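Local coordinates for putative ferritin-like diiron-carboxylate protein TM1526 (Thermotoga maritima, PDB 1VJX) that is of unknown function but, as a ferritin-like protein of the rubrerythrin family, probably binds metal ions and may act as an oxidoreductase, at residues 46-51 with 99-104; 85-90 with 109-114. All coordinates share one frame; numbering follows the deposited sequence.

Interaction 1: 46-51 with 99-104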
ATOM      1  N   LYS A  46      -2.203 -16.211   9.225  1.00 44.89           N
ATOM      2  CA  LYS A  46      -1.949 -16.620   7.847  1.00 44.99           C
ATOM      3  C   LYS A  46      -2.355 -15.498   6.878  1.00 44.68           C
ATOM      4  O   LYS A  46      -1.679 -15.239   5.897  1.00 42.60           O
ATOM      5  CB  LYS A  46      -2.688 -17.942   7.570  1.00 44.93           C
ATOM      6  CG  LYS A  46      -2.620 -18.533   6.144  1.00 45.31           C
ATOM      7  CD  LYS A  46      -3.774 -19.564   5.954  1.00 46.42           C
ATOM      8  CE  LYS A  46      -3.472 -20.650   4.882  1.00 47.23           C
ATOM      9  NZ  LYS A  46      -4.573 -21.683   4.762  1.00 47.80           N
ATOM     10  N   THR A  47      -3.458 -14.831   7.190  1.00 45.28           N
ATOM     11  CA  THR A  47      -3.951 -13.767   6.336  1.00 46.34           C
ATOM     12  C   THR A  47      -2.946 -12.631   6.316  1.00 46.28           C
ATOM     13  O   THR A  47      -2.479 -12.226   5.262  1.00 46.73           O
ATOM     14  CB  THR A  47      -5.367 -13.295   6.799  1.00 46.11           C
ATOM     15  OG1 THR A  47      -6.360 -14.113   6.168  1.00 47.69           O
ATOM     16  CG2 THR A  47      -5.695 -11.894   6.278  1.00 46.32           C
ATOM     17  N   PHE A  48      -2.608 -12.131   7.490  1.00 46.78           N
ATOM     18  CA  PHE A  48      -1.702 -11.012   7.591  1.00 47.29           C
ATOM     19  C   PHE A  48      -0.386 -11.331   6.891  1.00 47.30           C
ATOM     20  O   PHE A  48       0.232 -10.462   6.328  1.00 46.97           O
ATOM     21  CB  PHE A  48      -1.446 -10.652   9.061  1.00 47.47           C
ATOM     22  CG  PHE A  48      -2.570  -9.925   9.711  1.00 47.98           C
ATOM     23  CD1 PHE A  48      -3.197  -8.865   9.077  1.00 49.55           C
ATOM     24  CD2 PHE A  48      -3.005 -10.286  10.964  1.00 49.35           C
ATOM     25  CE1 PHE A  48      -4.256  -8.196   9.686  1.00 49.68           C
ATOM     26  CE2 PHE A  48      -4.056  -9.608  11.572  1.00 49.25           C
ATOM     27  CZ  PHE A  48      -4.672  -8.559  10.925  1.00 47.57           C
ATOM     28  N   LEU A  49       0.045 -12.581   6.936  1.00 47.98           N
ATOM     29  CA  LEU A  49       1.312 -12.945   6.308  1.00 48.73           C
ATOM     30  C   LEU A  49       1.180 -12.966   4.783  1.00 49.24           C
ATOM     31  O   LEU A  49       2.118 -12.589   4.079  1.00 49.51           O
ATOM     32  CB  LEU A  49       1.840 -14.283   6.830  1.00 48.16           C
ATOM     33  CG  LEU A  49       2.426 -14.236   8.237  1.00 48.93           C
ATOM     34  CD1 LEU A  49       2.615 -15.661   8.813  1.00 49.32           C
ATOM     35  CD2 LEU A  49       3.753 -13.459   8.282  1.00 48.46           C
ATOM     36  N   GLU A  50       0.031 -13.423   4.287  1.00 49.36           N
ATOM     37  CA  GLU A  50      -0.246 -13.390   2.857  1.00 49.89           C
ATOM     38  C   GLU A  50      -0.222 -11.953   2.382  1.00 49.24           C
ATOM     39  O   GLU A  50       0.433 -11.642   1.398  1.00 49.51           O
ATOM     40  CB  GLU A  50      -1.589 -14.043   2.518  1.00 48.98           C
ATOM     41  CG  GLU A  50      -1.443 -15.521   2.189  1.00 50.91           C
ATOM     42  CD  GLU A  50      -2.706 -16.344   2.494  1.00 51.99           C
ATOM     43  OE1 GLU A  50      -3.826 -15.753   2.442  1.00 54.83           O
ATOM     44  OE2 GLU A  50      -2.574 -17.576   2.776  1.00 52.58           O
ATOM     45  N   LEU A  51      -0.941 -11.094   3.104  1.00 49.39           N
ATOM     46  CA  LEU A  51      -1.008  -9.674   2.793  1.00 49.14           C
ATOM     47  C   LEU A  51       0.391  -9.084   2.731  1.00 48.99           C
ATOM     48  O   LEU A  51       0.684  -8.334   1.823  1.00 49.30           O
ATOM     49  CB  LEU A  51      -1.906  -8.926   3.800  1.00 49.30           C
ATOM     50  CG  LEU A  51      -3.403  -9.277   3.785  1.00 49.16           C
ATOM     51  CD1 LEU A  51      -4.205  -8.439   4.767  1.00 47.81           C
ATOM     52  CD2 LEU A  51      -3.970  -9.077   2.421  1.00 51.89           C
ATOM     53  N   LEU A  99      -3.200  -6.313  21.948  1.00 42.68           N
ATOM     54  CA  LEU A  99      -3.882  -5.625  20.879  1.00 43.67           C
ATOM     55  C   LEU A  99      -5.141  -6.392  20.464  1.00 44.50           C
ATOM     56  O   LEU A  99      -5.127  -7.622  20.373  1.00 44.61           O
ATOM     57  CB  LEU A  99      -2.950  -5.455  19.674  1.00 43.97           C
ATOM     58  CG  LEU A  99      -1.709  -4.562  19.843  1.00 43.51           C
ATOM     59  CD1 LEU A  99      -0.974  -4.489  18.517  1.00 44.56           C
ATOM     60  CD2 LEU A  99      -2.055  -3.157  20.297  1.00 42.44           C
ATOM     61  N   THR A 100      -6.223  -5.648  20.227  1.00 45.16           N
ATOM     62  CA  THR A 100      -7.446  -6.206  19.667  1.00 45.22           C
ATOM     63  C   THR A 100      -7.382  -6.181  18.141  1.00 45.51           C
ATOM     64  O   THR A 100      -6.712  -5.340  17.546  1.00 45.54           O
ATOM     65  CB  THR A 100      -8.700  -5.428  20.143  1.00 45.39           C
ATOM     66  OG1 THR A 100      -8.701  -4.097  19.623  1.00 43.95           O
ATOM     67  CG2 THR A 100      -8.710  -5.233  21.666  1.00 45.66           C
ATOM     68  N   LEU A 101      -8.090  -7.105  17.510  1.00 46.20           N
ATOM     69  CA  LEU A 101      -8.133  -7.162  16.050  1.00 46.64           C
ATOM     70  C   LEU A 101      -8.749  -5.887  15.502  1.00 46.26           C
ATOM     71  O   LEU A 101      -8.261  -5.340  14.524  1.00 46.35           O
ATOM     72  CB  LEU A 101      -8.906  -8.407  15.566  1.00 46.64           C
ATOM     73  CG  LEU A 101      -8.871  -8.668  14.044  1.00 47.09           C
ATOM     74  CD1 LEU A 101      -7.493  -9.101  13.538  1.00 46.91           C
ATOM     75  CD2 LEU A 101      -9.950  -9.707  13.668  1.00 47.81           C
ATOM     76  N   LYS A 102      -9.787  -5.405  16.181  1.00 46.21           N
ATOM     77  CA  LYS A 102     -10.495  -4.178  15.809  1.00 46.33           C
ATOM     78  C   LYS A 102      -9.604  -2.963  15.644  1.00 45.78           C
ATOM     79  O   LYS A 102      -9.672  -2.288  14.633  1.00 44.55           O
ATOM     80  CB  LYS A 102     -11.574  -3.844  16.861  1.00 46.73           C
ATOM     81  CG  LYS A 102     -12.348  -2.528  16.622  1.00 46.80           C
ATOM     82  CD  LYS A 102     -13.581  -2.391  17.556  1.00 47.48           C
ATOM     83  CE  LYS A 102     -14.607  -1.336  17.069  1.00 49.33           C
ATOM     84  NZ  LYS A 102     -13.990  -0.007  16.651  1.00 51.69           N
ATOM     85  N   GLU A 103      -8.817  -2.641  16.663  1.00 45.74           N
ATOM     86  CA  GLU A 103      -8.030  -1.417  16.610  1.00 46.32           C
ATOM     87  C   GLU A 103      -6.968  -1.469  15.507  1.00 45.85           C
ATOM     88  O   GLU A 103      -6.701  -0.502  14.832  1.00 45.16           O
ATOM     89  CB  GLU A 103      -7.427  -1.104  17.978  1.00 46.19           C
ATOM     90  CG  GLU A 103      -6.380  -2.047  18.509  1.00 45.98           C
ATOM     91  CD  GLU A 103      -5.947  -1.621  19.910  1.00 47.22           C
ATOM     92  OE1 GLU A 103      -5.495  -0.431  20.039  1.00 46.98           O
ATOM     93  OE2 GLU A 103      -6.066  -2.448  20.865  1.00 44.85           O
ATOM     94  N   VAL A 104      -6.434  -2.654  15.314  1.00 46.56           N
ATOM     95  CA  VAL A 104      -5.429  -2.964  14.318  1.00 46.95           C
ATOM     96  C   VAL A 104      -6.010  -2.865  12.890  1.00 47.17           C
ATOM     97  O   VAL A 104      -5.422  -2.248  11.984  1.00 46.77           O
ATOM     98  CB  VAL A 104      -4.886  -4.401  14.671  1.00 47.49           C
ATOM     99  CG1 VAL A 104      -4.661  -5.293  13.463  1.00 48.29           C
ATOM    100  CG2 VAL A 104      -3.652  -4.312  15.602  1.00 47.87           C
TER
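Phe48 sends its ring outward from helix 43-68 to overlap the first turn of helix 101-125, where Leu101 and Val104 receive it. The outer end of the ring does the touching. CZ of Phe48 lies 3.9 Å from CD1 of Leu101, and that methyl sits at the ring edge, near the ring plane. CG1 of Val104 approaches the same Phe48 CZ obliquely, at 4.1 Å. Each residue thus gives one methyl to the outer end of the ring, that of Leu101 lying beside CE2 as well as CZ. The ring gets there because its CG stands anti to the carbonyl carbon of Phe48 (chi1 -76°), on a CB that already points at the other helix. Leu101 behaves differently: its CB leaves the backbone off to one side, and the chain then turns so that CD1 reaches the ring. The backbones stay well separated, with CA of Phe48 11.1 Å from CA of Val104.

The turn that carries these methyls is closed by a capping box. Thr100 is the N-cap. Its N donates to OE2 of Glu103 at 3.3 Å in a nearly straight bond (178°), reaching the anti side of the carboxylate. In return, N of Glu103 makes a weak bond to OG1 of Thr100. Arg96 forms a salt bridge with the same OE2 of Glu103. Leu36 touches both Phe48 and Val104, and Met152 of helix 129-156 also packs on the ring. Such apolar packing between long helices is what builds the core of a ferritin-like four-helix bundle, here near one end of the bundle.

Interaction 2: 85-90 with 109-114; sequences EVFPDT and ISVEKD
Val111 makes the apolar part of this contact, giving one methyl to each of two loop residues. CG1 butts tightly against the CG-CD side of the Pro88 ring, 3.4 Å from CG of Pro88 and equally close to its CD. With CG1 anti to the carbonyl carbon (chi1 -48°), CG2 falls between the backbone N and that carbon and lies 3.8 Å from CE2 of Phe87, obliquely to that ring. Cutting Val111 back to an alanine is likely to leave Pro88 and the end of the Phe87 ring without partners on the helix, with a gap under the loop.

The polar part lies one turn further on. CG of Glu85 rests 3.5 Å from OD2 of Asp114, while OE2 of Glu85 is 4.5 Å from that same OD2; two like charges this close probably disfavour each other somewhat. A water links the backbones, accepting from N of Glu85 at 3.0 Å and donating weakly to O of Asp114.

Residues 85-90 form an irregular strip of chain against one side of helix 101-125. Phe87 also reaches helix 15-36, where its ring meets Phe32 edge-to-face and its side chain touches Glu28, so the loop rests on two helices of the bundle.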
ATOM      1  N   GLU A  85      -0.546  10.131   2.305  1.00 45.40           N
ATOM      2  CA  GLU A  85      -0.029  10.153   3.674  1.00 48.16           C
ATOM      3  C   GLU A  85       1.046   9.083   3.743  1.00 48.97           C
ATOM      4  O   GLU A  85       0.826   7.950   3.287  1.00 50.72           O
ATOM      5  CB  GLU A  85      -1.099   9.786   4.703  1.00 48.34           C
ATOM      6  CG  GLU A  85      -2.442  10.458   4.516  1.00 52.13           C
ATOM      7  CD  GLU A  85      -2.669  11.576   5.508  1.00 56.13           C
ATOM      8  OE1 GLU A  85      -1.701  11.855   6.265  1.00 62.62           O
ATOM      9  OE2 GLU A  85      -3.786  12.149   5.520  1.00 53.34           O
ATOM     10  N   VAL A  86       2.184   9.402   4.303  1.00 50.05           N
ATOM     11  CA  VAL A  86       3.181   8.362   4.541  1.00 51.57           C
ATOM     12  C   VAL A  86       2.702   7.450   5.669  1.00 52.17           C
ATOM     13  O   VAL A  86       1.903   7.852   6.544  1.00 52.34           O
ATOM     14  CB  VAL A  86       4.615   8.913   4.870  1.00 51.97           C
ATOM     15  CG1 VAL A  86       5.135   9.820   3.737  1.00 51.08           C
ATOM     16  CG2 VAL A  86       4.667   9.602   6.213  1.00 52.99           C
ATOM     17  N   PHE A  87       3.201   6.221   5.635  1.00 52.32           N
ATOM     18  CA  PHE A  87       2.743   5.192   6.544  1.00 52.16           C
ATOM     19  C   PHE A  87       2.948   5.707   7.972  1.00 51.83           C
ATOM     20  O   PHE A  87       3.957   6.338   8.251  1.00 50.14           O
ATOM     21  CB  PHE A  87       3.520   3.891   6.332  1.00 52.79           C
ATOM     22  CG  PHE A  87       2.685   2.662   6.525  1.00 52.70           C
ATOM     23  CD1 PHE A  87       2.568   2.081   7.779  1.00 53.52           C
ATOM     24  CD2 PHE A  87       2.031   2.109   5.474  1.00 51.05           C
ATOM     25  CE1 PHE A  87       1.822   0.983   7.963  1.00 54.02           C
ATOM     26  CE2 PHE A  87       1.287   0.996   5.641  1.00 55.51           C
ATOM     27  CZ  PHE A  87       1.158   0.429   6.905  1.00 53.90           C
ATOM     28  N   PRO A  88       1.947   5.504   8.839  1.00 51.14           N
ATOM     29  CA  PRO A  88       2.057   5.889  10.227  1.00 50.08           C
ATOM     30  C   PRO A  88       3.180   5.206  10.948  1.00 49.82           C
ATOM     31  O   PRO A  88       3.631   4.115  10.579  1.00 48.28           O
ATOM     32  CB  PRO A  88       0.715   5.448  10.838  1.00 50.38           C
ATOM     33  CG  PRO A  88      -0.185   5.230   9.756  1.00 50.01           C
ATOM     34  CD  PRO A  88       0.613   4.957   8.513  1.00 50.48           C
ATOM     35  N   ASP A  89       3.635   5.889  11.982  1.00 50.48           N
ATOM     36  CA  ASP A  89       4.496   5.291  12.968  1.00 51.52           C
ATOM     37  C   ASP A  89       3.602   4.381  13.825  1.00 51.64           C
ATOM     38  O   ASP A  89       2.600   4.823  14.406  1.00 51.08           O
ATOM     39  CB  ASP A  89       5.171   6.369  13.829  1.00 51.86           C
ATOM     40  CG  ASP A  89       6.211   5.801  14.764  1.00 51.71           C
ATOM     41  OD1 ASP A  89       6.033   4.698  15.293  1.00 52.91           O
ATOM     42  OD2 ASP A  89       7.258   6.397  15.022  1.00 55.07           O
ATOM     43  N   THR A  90       3.978   3.107  13.848  1.00 51.78           N
ATOM     44  CA  THR A  90       3.228   2.069  14.530  1.00 51.75           C
ATOM     45  C   THR A  90       4.044   1.381  15.624  1.00 51.40           C
ATOM     46  O   THR A  90       3.536   0.473  16.257  1.00 50.52           O
ATOM     47  CB  THR A  90       2.817   1.011  13.518  1.00 52.10           C
ATOM     48  OG1 THR A  90       3.975   0.579  12.790  1.00 51.58           O
ATOM     49  CG2 THR A  90       1.873   1.581  12.481  1.00 51.64           C
ATOM     50  N   ILE A 109      -7.223  -0.414   7.616  1.00 49.11           N
ATOM     51  CA  ILE A 109      -8.243  -0.048   6.635  1.00 48.74           C
ATOM     52  C   ILE A 109      -8.021   1.394   6.226  1.00 49.06           C
ATOM     53  O   ILE A 109      -8.099   1.738   5.051  1.00 48.78           O
ATOM     54  CB  ILE A 109      -9.625  -0.294   7.209  1.00 48.51           C
ATOM     55  CG1 ILE A 109      -9.902  -1.805   7.195  1.00 49.14           C
ATOM     56  CG2 ILE A 109     -10.684   0.455   6.417  1.00 47.60           C
ATOM     57  CD1 ILE A 109     -11.030  -2.256   8.088  1.00 49.12           C
ATOM     58  N   SER A 110      -7.689   2.216   7.204  1.00 49.25           N
ATOM     59  CA  SER A 110      -7.549   3.638   6.971  1.00 49.86           C
ATOM     60  C   SER A 110      -6.321   3.967   6.140  1.00 49.42           C
ATOM     61  O   SER A 110      -6.429   4.788   5.250  1.00 49.42           O
ATOM     62  CB  SER A 110      -7.536   4.407   8.304  1.00 50.49           C
ATOM     63  OG  SER A 110      -7.134   5.742   8.079  1.00 53.33           O
ATOM     64  N   VAL A 111      -5.173   3.334   6.414  1.00 49.17           N
ATOM     65  CA  VAL A 111      -3.989   3.572   5.601  1.00 49.25           C
ATOM     66  C   VAL A 111      -4.080   2.888   4.240  1.00 49.33           C
ATOM     67  O   VAL A 111      -3.527   3.387   3.264  1.00 48.14           O
ATOM     68  CB  VAL A 111      -2.619   3.203   6.282  1.00 49.69           C
ATOM     69  CG1 VAL A 111      -2.513   3.781   7.699  1.00 49.73           C
ATOM     70  CG2 VAL A 111      -2.412   1.736   6.304  1.00 52.19           C
ATOM     71  N   GLU A 112      -4.743   1.739   4.168  1.00 49.26           N
ATOM     72  CA  GLU A 112      -4.932   1.087   2.887  1.00 49.71           C
ATOM     73  C   GLU A 112      -5.737   2.009   1.921  1.00 49.27           C
ATOM     74  O   GLU A 112      -5.356   2.223   0.788  1.00 49.67           O
ATOM     75  CB  GLU A 112      -5.641  -0.260   3.079  1.00 50.46           C
ATOM     76  CG  GLU A 112      -5.882  -1.033   1.795  1.00 52.03           C
ATOM     77  CD  GLU A 112      -4.588  -1.311   1.037  1.00 54.51           C
ATOM     78  OE1 GLU A 112      -3.504  -1.341   1.666  1.00 53.28           O
ATOM     79  OE2 GLU A 112      -4.657  -1.515  -0.202  1.00 56.73           O
ATOM     80  N   LYS A 113      -6.825   2.575   2.400  1.00 48.13           N
ATOM     81  CA  LYS A 113      -7.560   3.531   1.630  1.00 47.60           C
ATOM     82  C   LYS A 113      -6.715   4.720   1.180  1.00 47.60           C
ATOM     83  O   LYS A 113      -6.891   5.199   0.060  1.00 47.06           O
ATOM     84  CB  LYS A 113      -8.808   3.966   2.415  1.00 47.80           C
ATOM     85  CG  LYS A 113      -9.855   2.844   2.444  1.00 47.54           C
ATOM     86  CD  LYS A 113     -11.285   3.314   2.734  1.00 47.85           C
ATOM     87  CE  LYS A 113     -11.501   3.701   4.164  1.00 48.83           C
ATOM     88  NZ  LYS A 113     -12.907   3.447   4.590  1.00 48.53           N
ATOM     89  N   ASP A 114      -5.774   5.165   2.027  1.00 47.27           N
ATOM     90  CA  ASP A 114      -4.925   6.307   1.711  1.00 46.35           C
ATOM     91  C   ASP A 114      -3.963   5.929   0.585  1.00 46.37           C
ATOM     92  O   ASP A 114      -3.776   6.672  -0.398  1.00 44.92           O
ATOM     93  CB  ASP A 114      -4.149   6.716   2.936  1.00 47.30           C
ATOM     94  CG  ASP A 114      -4.976   7.491   3.964  1.00 46.98           C
ATOM     95  OD1 ASP A 114      -6.062   7.998   3.675  1.00 44.93           O
ATOM     96  OD2 ASP A 114      -4.523   7.727   5.094  1.00 50.86           O
TER
HETATM   97  O   HOH W   1      -1.278   7.624   0.750  1.00 30.12           O

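In the fold
Both interactions use helix 101-125: interaction 1 takes its first turn, interaction 2 a region about two turns further on. Their centres are 14 Å apart and their nearest atoms about 5 Å, without touching. Along the chain the order is 46-51, 85-90, 99-104, 109-114, so the two contacts cross in sequence. Interaction 1 is buried and joins helix 101-125 to helix 43-68; interaction 2 is at the surface and lays the connection that follows helix 71-74 along the outside of the same helix. Together they put helix 101-125 in contact with another long helix through the core and, on its outer side, with the linker that joins the first helix pair to the second.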